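Local structure of 23S rRNA-specific endonuclease VapC20 (Mycobacterium tuberculosis H37Rv, 5WZF) at residues 17-22 / 54-59; 113-118 / 131-136; 123-128 / 137-142. The protein cleaves 23S rRNA in the sarcin-ricin loop as the magnesium-dependent toxin of a type II toxin-antitoxin system. All blocks are in the same frame, centred on the assembly; numbering follows the deposited sequence.

Overall arrangement
All three interactions belong to one PIN domain, built on a parallel sheet with strand 14-17 in the middle. Interaction 1, first along the chain, joins the start of helix 19-25, just past that strand, to helix 51-63. Interactions 2 and 3 alternate in sequence: helix 109-121, strand 125-127, helix 132-135 and strand 139-140 follow one another, and the centres of interactions 2 and 3 lie about 8 Å apart. Interaction 1 is about 14 Å from interaction 2 and 15 Å from interaction 3, centre to centre. D18, a predicted magnesium ligand, is the meeting point: F133 of interaction 2 and A128 of interaction 3 both pack against it, so all three contacts border the probable metal site.

Interaction 1. Residues 17-22 / 54-59; sequences VDTSFW and LGETWT
T19 and E56 form the polar half of this contact between two helices. The T19 hydroxyl donates to E56 OE1, with 2.6 Å between T19 OG1 and E56 OE1; it approaches on the anti side of the carboxylate, 35° out of its plane. E56 reaches across with CG anti to its backbone N (chi1 -174°) and an extended chain, crossing the T19 side chain at about a right angle. A water lies 2.7 Å from E56 OE1 and 2.9 Å from D18 OD1, near both carboxylates. D18 itself is the N-cap of helix 19-25: its OD2 accepts from S20 N at 3.1 Å and also from S20 OG.

The rest of the contact is packing. T19 CG2 rests 3.5 Å from T57 OG1, whose hydroxyl bonds to V53 O, while W22 CB packs 3.6 Å from T57 CG2. L54 CD2 sits over one face of the W22 indole, 4.0 Å from W22 NE1; that nitrogen bonds to T49 OG1.

D18 OD1 and E56 OE1 are only 4.8 Å apart, and D111 is close to both side chains. This concentration of acidic groups is consistent with the predicted magnesium site of a PIN-domain nuclease.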
loop_
_atom_site.group_PDB
_atom_site.type_symbol
_atom_site.label_atom_id
_atom_site.label_comp_id
_atom_site.label_asym_id
_atom_site.label_seq_id
_atom_site.Cartn_x
_atom_site.Cartn_y
_atom_site.Cartn_z
ATOM N N VAL B 17 10.755 10.915 -0.728
ATOM C CA VAL B 17 11.435 9.676 -1.085
ATOM C C VAL B 17 10.446 8.571 -1.412
ATOM O O VAL B 17 9.584 8.236 -0.602
ATOM C CB VAL B 17 12.376 9.194 0.033
ATOM C CG1 VAL B 17 13.160 7.984 -0.444
ATOM C CG2 VAL B 17 13.334 10.311 0.436
ATOM N N ASP B 18 10.595 8.005 -2.606
ATOM C CA ASP B 18 9.703 6.968 -3.108
ATOM C C ASP B 18 10.240 5.570 -2.804
ATOM O O ASP B 18 11.432 5.394 -2.548
ATOM C CB ASP B 18 9.507 7.141 -4.615
ATOM C CG ASP B 18 8.642 6.065 -5.220
ATOM O OD1 ASP B 18 7.514 5.868 -4.723
ATOM O OD2 ASP B 18 9.096 5.405 -6.181
ATOM N N THR B 19 9.345 4.590 -2.836
ATOM C CA THR B 19 9.684 3.178 -2.694
ATOM C C THR B 19 10.832 2.726 -3.589
ATOM O O THR B 19 11.699 1.964 -3.160
ATOM C CB THR B 19 8.454 2.313 -3.003
ATOM O OG1 THR B 19 7.363 2.752 -2.187
ATOM C CG2 THR B 19 8.732 0.831 -2.753
ATOM N N SER B 20 10.837 3.191 -4.834
ATOM C CA SER B 20 11.873 2.778 -5.776
ATOM C C SER B 20 13.256 3.151 -5.253
ATOM O O SER B 20 14.225 2.419 -5.462
ATOM C CB SER B 20 11.632 3.398 -7.156
ATOM O OG SER B 20 11.503 4.804 -7.075
ATOM N N PHE B 21 13.344 4.275 -4.548
ATOM C CA PHE B 21 14.624 4.697 -3.990
ATOM C C PHE B 21 14.965 3.928 -2.713
ATOM O O PHE B 21 16.091 3.450 -2.564
ATOM C CB PHE B 21 14.642 6.200 -3.705
ATOM C CG PHE B 21 15.972 6.695 -3.198
ATOM C CD1 PHE B 21 16.955 7.105 -4.084
ATOM C CD2 PHE B 21 16.246 6.718 -1.839
ATOM C CE1 PHE B 21 18.182 7.541 -3.624
ATOM C CE2 PHE B 21 17.473 7.149 -1.374
ATOM C CZ PHE B 21 18.441 7.563 -2.266
ATOM N N TRP B 22 14.006 3.822 -1.796
ATOM C CA TRP B 22 14.235 3.095 -0.550
ATOM C C TRP B 22 14.684 1.663 -0.822
ATOM O O TRP B 22 15.584 1.142 -0.159
ATOM C CB TRP B 22 12.974 3.053 0.319
ATOM C CG TRP B 22 12.558 4.322 1.013
ATOM C CD1 TRP B 22 11.300 4.848 1.040
ATOM C CD2 TRP B 22 13.371 5.190 1.814
ATOM N NE1 TRP B 22 11.278 5.996 1.791
ATOM C CE2 TRP B 22 12.537 6.229 2.282
ATOM C CE3 TRP B 22 14.722 5.200 2.176
ATOM C CZ2 TRP B 22 13.008 7.264 3.086
ATOM C CZ3 TRP B 22 15.189 6.231 2.974
ATOM C CH2 TRP B 22 14.333 7.247 3.421
ATOM N N LEU B 54 6.525 3.619 2.945
ATOM C CA LEU B 54 7.279 2.750 3.842
ATOM C C LEU B 54 6.676 1.353 3.842
ATOM O O LEU B 54 7.395 0.356 3.839
ATOM C CB LEU B 54 7.316 3.315 5.263
ATOM C CG LEU B 54 8.268 4.490 5.493
ATOM C CD1 LEU B 54 8.368 4.836 6.979
ATOM C CD2 LEU B 54 9.646 4.181 4.911
ATOM N N GLY B 55 5.350 1.288 3.834
ATOM C CA GLY B 55 4.665 0.012 3.766
ATOM C C GLY B 55 5.005 -0.746 2.498
ATOM O O GLY B 55 5.285 -1.941 2.537
ATOM N N GLU B 56 4.989 -0.043 1.369
ATOM C CA GLU B 56 5.257 -0.661 0.081
ATOM C C GLU B 56 6.712 -1.106 0.026
ATOM O O GLU B 56 7.041 -2.128 -0.576
ATOM C CB GLU B 56 4.941 0.314 -1.059
ATOM C CG GLU B 56 5.053 -0.277 -2.454
ATOM C CD GLU B 56 4.870 0.769 -3.544
ATOM O OE1 GLU B 56 5.199 1.946 -3.303
ATOM O OE2 GLU B 56 4.394 0.412 -4.637
ATOM N N THR B 57 7.572 -0.332 0.680
ATOM C CA THR B 57 8.997 -0.639 0.767
ATOM C C THR B 57 9.259 -1.898 1.592
ATOM O O THR B 57 10.062 -2.742 1.193
ATOM C CB THR B 57 9.776 0.544 1.367
ATOM O OG1 THR B 57 9.651 1.673 0.491
ATOM C CG2 THR B 57 11.254 0.192 1.544
ATOM N N TRP B 58 8.588 -2.024 2.734
ATOM C CA TRP B 58 8.655 -3.261 3.510
ATOM C C TRP B 58 8.342 -4.467 2.634
ATOM O O TRP B 58 9.099 -5.438 2.583
ATOM C CB TRP B 58 7.680 -3.239 4.695
ATOM C CG TRP B 58 7.459 -4.616 5.274
ATOM C CD1 TRP B 58 6.555 -5.549 4.851
ATOM C CD2 TRP B 58 8.182 -5.220 6.353
ATOM N NE1 TRP B 58 6.667 -6.694 5.601
ATOM C CE2 TRP B 58 7.657 -6.517 6.531
ATOM C CE3 TRP B 58 9.213 -4.787 7.191
ATOM C CZ2 TRP B 58 8.129 -7.387 7.515
ATOM C CZ3 TRP B 58 9.684 -5.657 8.168
ATOM C CH2 TRP B 58 9.140 -6.938 8.320
ATOM N N THR B 59 7.207 -4.395 1.950
ATOM C CA THR B 59 6.699 -5.529 1.200
ATOM C C THR B 59 7.664 -5.926 0.095
ATOM O O THR B 59 7.947 -7.106 -0.096
ATOM C CB THR B 59 5.316 -5.214 0.614
ATOM O OG1 THR B 59 4.403 -4.959 1.691
ATOM C CG2 THR B 59 4.800 -6.385 -0.220
HETATM O O HOH W 1 5.908 3.570 -5.391
#

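Interaction 2. Residues 113-118 / 131-136; sequences TSFAVM and GDFSAA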
loop_
_atom_site.group_PDB
_atom_site.type_symbol
_atom_site.label_atom_id
_atom_site.label_comp_id
_atom_site.label_asym_id
_atom_site.label_seq_id
_atom_site.Cartn_x
_atom_site.Cartn_y
_atom_site.Cartn_z
ATOM N N THR B 113 -0.916 8.948 -3.856
ATOM C CA THR B 113 -0.853 9.553 -2.530
ATOM C C THR B 113 0.467 10.305 -2.364
ATOM O O THR B 113 0.532 11.317 -1.671
ATOM C CB THR B 113 -1.008 8.507 -1.400
ATOM O OG1 THR B 113 0.043 7.538 -1.479
ATOM C CG2 THR B 113 -2.361 7.808 -1.495
ATOM N N SER B 114 1.517 9.810 -3.013
ATOM C CA SER B 114 2.813 10.474 -2.956
ATOM C C SER B 114 2.731 11.830 -3.641
ATOM O O SER B 114 3.216 12.829 -3.114
ATOM C CB SER B 114 3.894 9.610 -3.600
ATOM O OG SER B 114 4.146 8.465 -2.805
ATOM N N PHE B 115 2.100 11.856 -4.812
ATOM C CA PHE B 115 1.919 13.097 -5.557
ATOM C C PHE B 115 1.143 14.105 -4.719
ATOM O O PHE B 115 1.465 15.292 -4.700
ATOM C CB PHE B 115 1.185 12.849 -6.879
ATOM C CG PHE B 115 1.862 11.854 -7.779
ATOM C CD1 PHE B 115 3.224 11.603 -7.670
ATOM C CD2 PHE B 115 1.132 11.168 -8.740
ATOM C CE1 PHE B 115 3.843 10.687 -8.503
ATOM C CE2 PHE B 115 1.744 10.252 -9.576
ATOM C CZ PHE B 115 3.102 10.005 -9.456
ATOM N N ALA B 116 0.116 13.616 -4.031
ATOM C CA ALA B 116 -0.736 14.466 -3.207
ATOM C C ALA B 116 0.024 15.044 -2.020
ATOM O O ALA B 116 -0.197 16.192 -1.635
ATOM C CB ALA B 116 -1.954 13.686 -2.728
ATOM N N VAL B 117 0.915 14.247 -1.436
ATOM C CA VAL B 117 1.737 14.721 -0.330
ATOM C C VAL B 117 2.672 15.827 -0.813
ATOM O O VAL B 117 2.825 16.855 -0.152
ATOM C CB VAL B 117 2.565 13.579 0.309
ATOM C CG1 VAL B 117 3.592 14.141 1.287
ATOM C CG2 VAL B 117 1.650 12.578 1.013
ATOM N N MET B 118 3.286 15.618 -1.976
ATOM C CA MET B 118 4.235 16.589 -2.511
ATOM C C MET B 118 3.538 17.905 -2.857
ATOM O O MET B 118 4.090 18.980 -2.629
ATOM C CB MET B 118 4.956 16.021 -3.740
ATOM C CG MET B 118 5.877 14.840 -3.428
ATOM S SD MET B 118 6.703 14.151 -4.884
ATOM C CE MET B 118 7.826 15.483 -5.312
ATOM N N GLY B 131 10.509 6.861 -13.439
ATOM C CA GLY B 131 9.852 7.894 -14.226
ATOM C C GLY B 131 8.381 8.222 -14.024
ATOM O O GLY B 131 7.832 9.026 -14.781
ATOM N N ASP B 132 7.732 7.629 -13.027
ATOM C CA ASP B 132 6.320 7.929 -12.784
ATOM C C ASP B 132 6.148 9.328 -12.202
ATOM O O ASP B 132 5.205 10.037 -12.540
ATOM C CB ASP B 132 5.691 6.891 -11.854
ATOM C CG ASP B 132 5.620 5.516 -12.485
ATOM O OD1 ASP B 132 5.331 5.428 -13.696
ATOM O OD2 ASP B 132 5.864 4.525 -11.769
ATOM N N PHE B 133 7.066 9.725 -11.325
ATOM C CA PHE B 133 7.052 11.078 -10.781
ATOM C C PHE B 133 7.349 12.118 -11.868
ATOM O O PHE B 133 6.741 13.193 -11.899
ATOM C CB PHE B 133 8.052 11.194 -9.631
ATOM C CG PHE B 133 7.567 10.575 -8.345
ATOM C CD1 PHE B 133 7.572 9.199 -8.174
ATOM C CD2 PHE B 133 7.108 11.371 -7.311
ATOM C CE1 PHE B 133 7.120 8.624 -6.988
ATOM C CE2 PHE B 133 6.657 10.810 -6.124
ATOM C CZ PHE B 133 6.664 9.434 -5.963
ATOM N N SER B 134 8.281 11.796 -12.762
ATOM C CA SER B 134 8.583 12.673 -13.893
ATOM C C SER B 134 7.359 12.860 -14.783
ATOM O O SER B 134 7.076 13.968 -15.235
ATOM C CB SER B 134 9.743 12.113 -14.718
ATOM O OG SER B 134 10.893 11.925 -13.915
ATOM N N ALA B 135 6.634 11.772 -15.031
ATOM C CA ALA B 135 5.440 11.838 -15.865
ATOM C C ALA B 135 4.357 12.681 -15.199
ATOM O O ALA B 135 3.573 13.349 -15.876
ATOM C CB ALA B 135 4.917 10.442 -16.167
ATOM N N ALA B 136 4.325 12.655 -13.872
ATOM C CA ALA B 136 3.303 13.373 -13.121
ATOM C C ALA B 136 3.681 14.835 -12.901
ATOM O O ALA B 136 2.919 15.599 -12.310
ATOM C CB ALA B 136 3.044 12.690 -11.785
#
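F115 and F133 are the residues whose CA atoms come nearest, 7.6 Å apart, a spacing that leaves side chains to bridge helix 109-121 and the short helix 132-135. The two rings make a T-shaped pair: F115 turns its edge to the face of F133, with the planes at 88° and the centroids 5.0 Å apart. Both residues hold CG anti to the carbonyl carbon (chi1 -57° in F115, -77° in F133). F115 CE1 is the leading atom, standing over the centre of the F133 ring and 3.5 Å from F133 CD2.

Three further side chains complete the packing. The methyl of A136 lies over one face of F115 in a CH-pi contact: A136 CB lies 3.7 Å from the ring centroid of F115, offset toward the rim on the CE2 and CZ side. At the edge of F133, M118 supplies a Met-aromatic contact, with M118 SD lying in the ring plane and 3.6 Å from F133 CE2. S114 CB meets the tip of the same ring, 3.6 Å from F133 CZ, while the S114 hydroxyl is turned back to its own helix and bonded to V110 O. F133 is thus engaged over a face by F115 and at the edge by M118, with S114 CB coming in obliquely at CZ.

The mostly buried contact sits beside the predicted metal site: F133 also packs on D18, and D132, salt-bridged to R105, lies close to D111. On the other flanks, W98 of helix 89-101 makes an edge-to-face pair with F115, and S114 and M118 lean on F16 of the central strand 14-17.

Interaction 3. Residues 123-128 / 137-142; sequences IQNAYA and GFVEVR
Q124 and V139 begin a ladder of parallel-strand hydrogen bonds that runs on through A126 and V141. V139 N donates to Q124 O at 2.9 Å, A126 N to V139 O at 2.7 Å and V141 N to A126 O at 3.0 Å, all close to straight. This pattern pairs N125 with V139 and A126 with E140.

Side chains extend the contact at both ends. At the start, Q124 bends at chi2 (66°) and its NE2 donates to G137 O at 3.0 Å, on a lone pair in the carbonyl plane, while a water links Q124 OE1 to the same carbonyl. At the far end, R142 NH1 donates to A128 O at 2.8 Å, with the oxygen near the guanidinium plane; NH2 adds a weak second bond to this acceptor. Another water accepts from A128 N and donates to V141 O. Between these ends, N125 and V139 lie side by side, N125 OD1 being 3.5 Å from V139 CB, and V141 CB touches the Y127 ring at CE1.

The guanidinium is positioned in turn by E140: R142 NH2 and E140 OE1 form a salt bridge of 2.7 Å, using the anti lone pair of the carboxylate. E140 also ties the strand to the preceding helix, OE1 accepting from G131 N and OE2 from S134 N. G137, with a positive phi of 101°, ends that helix in a Schellman motif and turns the chain into the outer strand. On its other side, strand 125-127 bonds to strand 14-17, and the Y127 hydroxyl reaches L39 O.

Strand 125-127, helix 132-135 and strand 139-140 together form a beta-alpha-beta crossover at the edge of the parallel PIN-domain sheet, with A128 packed against D18 of the predicted magnesium site.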
loop_
_atom_site.group_PDB
_atom_site.type_symbol
_atom_site.label_atom_id
_atom_site.label_comp_id
_atom_site.label_asym_id
_atom_site.label_seq_id
_atom_site.Cartn_x
_atom_site.Cartn_y
_atom_site.Cartn_z
ATOM N N ILE B 123 6.601 20.222 -2.367
ATOM C CA ILE B 123 7.825 19.534 -2.759
ATOM C C ILE B 123 7.809 19.259 -4.257
ATOM O O ILE B 123 6.815 18.775 -4.794
ATOM C CB ILE B 123 7.990 18.210 -1.990
ATOM C CG1 ILE B 123 8.021 18.476 -0.482
ATOM C CG2 ILE B 123 9.247 17.472 -2.438
ATOM C CD1 ILE B 123 7.955 17.223 0.361
ATOM N N GLN B 124 8.908 19.577 -4.934
ATOM C CA GLN B 124 9.000 19.336 -6.370
ATOM C C GLN B 124 9.970 18.202 -6.679
ATOM O O GLN B 124 9.828 17.507 -7.686
ATOM C CB GLN B 124 9.422 20.614 -7.102
ATOM C CG GLN B 124 9.581 20.470 -8.619
ATOM C CD GLN B 124 8.271 20.188 -9.355
ATOM O OE1 GLN B 124 7.194 20.142 -8.755
ATOM N NE2 GLN B 124 8.367 20.000 -10.667
ATOM N N ASN B 125 10.947 18.010 -5.798
ATOM C CA ASN B 125 11.980 16.999 -6.005
ATOM C C ASN B 125 11.661 15.672 -5.327
ATOM O O ASN B 125 11.336 15.628 -4.142
ATOM C CB ASN B 125 13.328 17.510 -5.506
ATOM C CG ASN B 125 13.842 18.675 -6.323
ATOM O OD1 ASN B 125 13.616 18.749 -7.531
ATOM N ND2 ASN B 125 14.534 19.598 -5.667
ATOM N N ALA B 126 11.772 14.589 -6.085
ATOM C CA ALA B 126 11.562 13.264 -5.528
ATOM C C ALA B 126 12.796 12.393 -5.692
ATOM O O ALA B 126 13.435 12.399 -6.744
ATOM C CB ALA B 126 10.360 12.597 -6.182
ATOM N N TYR B 127 13.141 11.647 -4.647
ATOM C CA TYR B 127 14.112 10.574 -4.809
ATOM C C TYR B 127 13.346 9.350 -5.286
ATOM O O TYR B 127 12.660 8.688 -4.512
ATOM C CB TYR B 127 14.871 10.289 -3.514
ATOM C CG TYR B 127 16.147 11.092 -3.383
ATOM C CD1 TYR B 127 16.337 12.248 -4.125
ATOM C CD2 TYR B 127 17.167 10.684 -2.536
ATOM C CE1 TYR B 127 17.497 12.984 -4.018
ATOM C CE2 TYR B 127 18.340 11.413 -2.424
ATOM C CZ TYR B 127 18.497 12.563 -3.167
ATOM O OH TYR B 127 19.654 13.297 -3.067
ATOM N N ALA B 128 13.440 9.085 -6.582
ATOM C CA ALA B 128 12.675 8.026 -7.208
ATOM C C ALA B 128 13.320 7.654 -8.521
ATOM O O ALA B 128 14.052 8.448 -9.104
ATOM C CB ALA B 128 11.233 8.461 -7.438
ATOM N N GLY B 137 4.856 15.226 -13.380
ATOM C CA GLY B 137 5.239 16.627 -13.364
ATOM C C GLY B 137 6.197 17.022 -12.258
ATOM O O GLY B 137 6.413 18.210 -12.019
ATOM N N PHE B 138 6.772 16.031 -11.582
ATOM C CA PHE B 138 7.766 16.293 -10.549
ATOM C C PHE B 138 9.162 16.010 -11.092
ATOM O O PHE B 138 9.311 15.564 -12.230
ATOM C CB PHE B 138 7.495 15.447 -9.298
ATOM C CG PHE B 138 6.151 15.702 -8.675
ATOM C CD1 PHE B 138 5.939 16.816 -7.878
ATOM C CD2 PHE B 138 5.096 14.832 -8.895
ATOM C CE1 PHE B 138 4.699 17.054 -7.304
ATOM C CE2 PHE B 138 3.854 15.067 -8.328
ATOM C CZ PHE B 138 3.656 16.179 -7.533
ATOM N N VAL B 139 10.181 16.271 -10.282
ATOM C CA VAL B 139 11.555 16.024 -10.694
ATOM C C VAL B 139 12.142 14.830 -9.956
ATOM O O VAL B 139 12.225 14.839 -8.728
ATOM C CB VAL B 139 12.453 17.249 -10.438
ATOM C CG1 VAL B 139 13.918 16.888 -10.645
ATOM C CG2 VAL B 139 12.032 18.427 -11.332
ATOM N N GLU B 140 12.545 13.803 -10.698
ATOM C CA GLU B 140 13.270 12.686 -10.099
ATOM C C GLU B 140 14.754 13.019 -10.117
ATOM O O GLU B 140 15.376 13.099 -11.178
ATOM C CB GLU B 140 12.981 11.382 -10.834
ATOM C CG GLU B 140 11.502 11.041 -10.834
ATOM C CD GLU B 140 11.191 9.709 -11.481
ATOM O OE1 GLU B 140 12.138 8.979 -11.848
ATOM O OE2 GLU B 140 9.988 9.395 -11.610
ATOM N N VAL B 141 15.305 13.238 -8.931
ATOM C CA VAL B 141 16.681 13.695 -8.795
ATOM C C VAL B 141 17.656 12.644 -9.305
ATOM O O VAL B 141 17.501 11.454 -9.030
ATOM C CB VAL B 141 17.004 14.046 -7.337
ATOM C CG1 VAL B 141 18.430 14.564 -7.209
ATOM C CG2 VAL B 141 16.012 15.070 -6.817
ATOM N N ARG B 142 18.651 13.098 -10.060
ATOM C CA ARG B 142 19.659 12.221 -10.643
ATOM C C ARG B 142 21.062 12.629 -10.193
ATOM O O ARG B 142 21.307 13.802 -9.907
ATOM C CB ARG B 142 19.552 12.244 -12.170
ATOM C CG ARG B 142 18.248 11.675 -12.701
ATOM C CD ARG B 142 18.190 10.179 -12.469
ATOM N NE ARG B 142 16.895 9.613 -12.839
ATOM C CZ ARG B 142 15.922 9.345 -11.974
ATOM N NH1 ARG B 142 16.090 9.588 -10.679
ATOM N NH2 ARG B 142 14.781 8.830 -12.407
HETATM O O HOH W 2 4.502 19.711 -9.881
HETATM O O HOH W 3 16.187 9.685 -7.325
#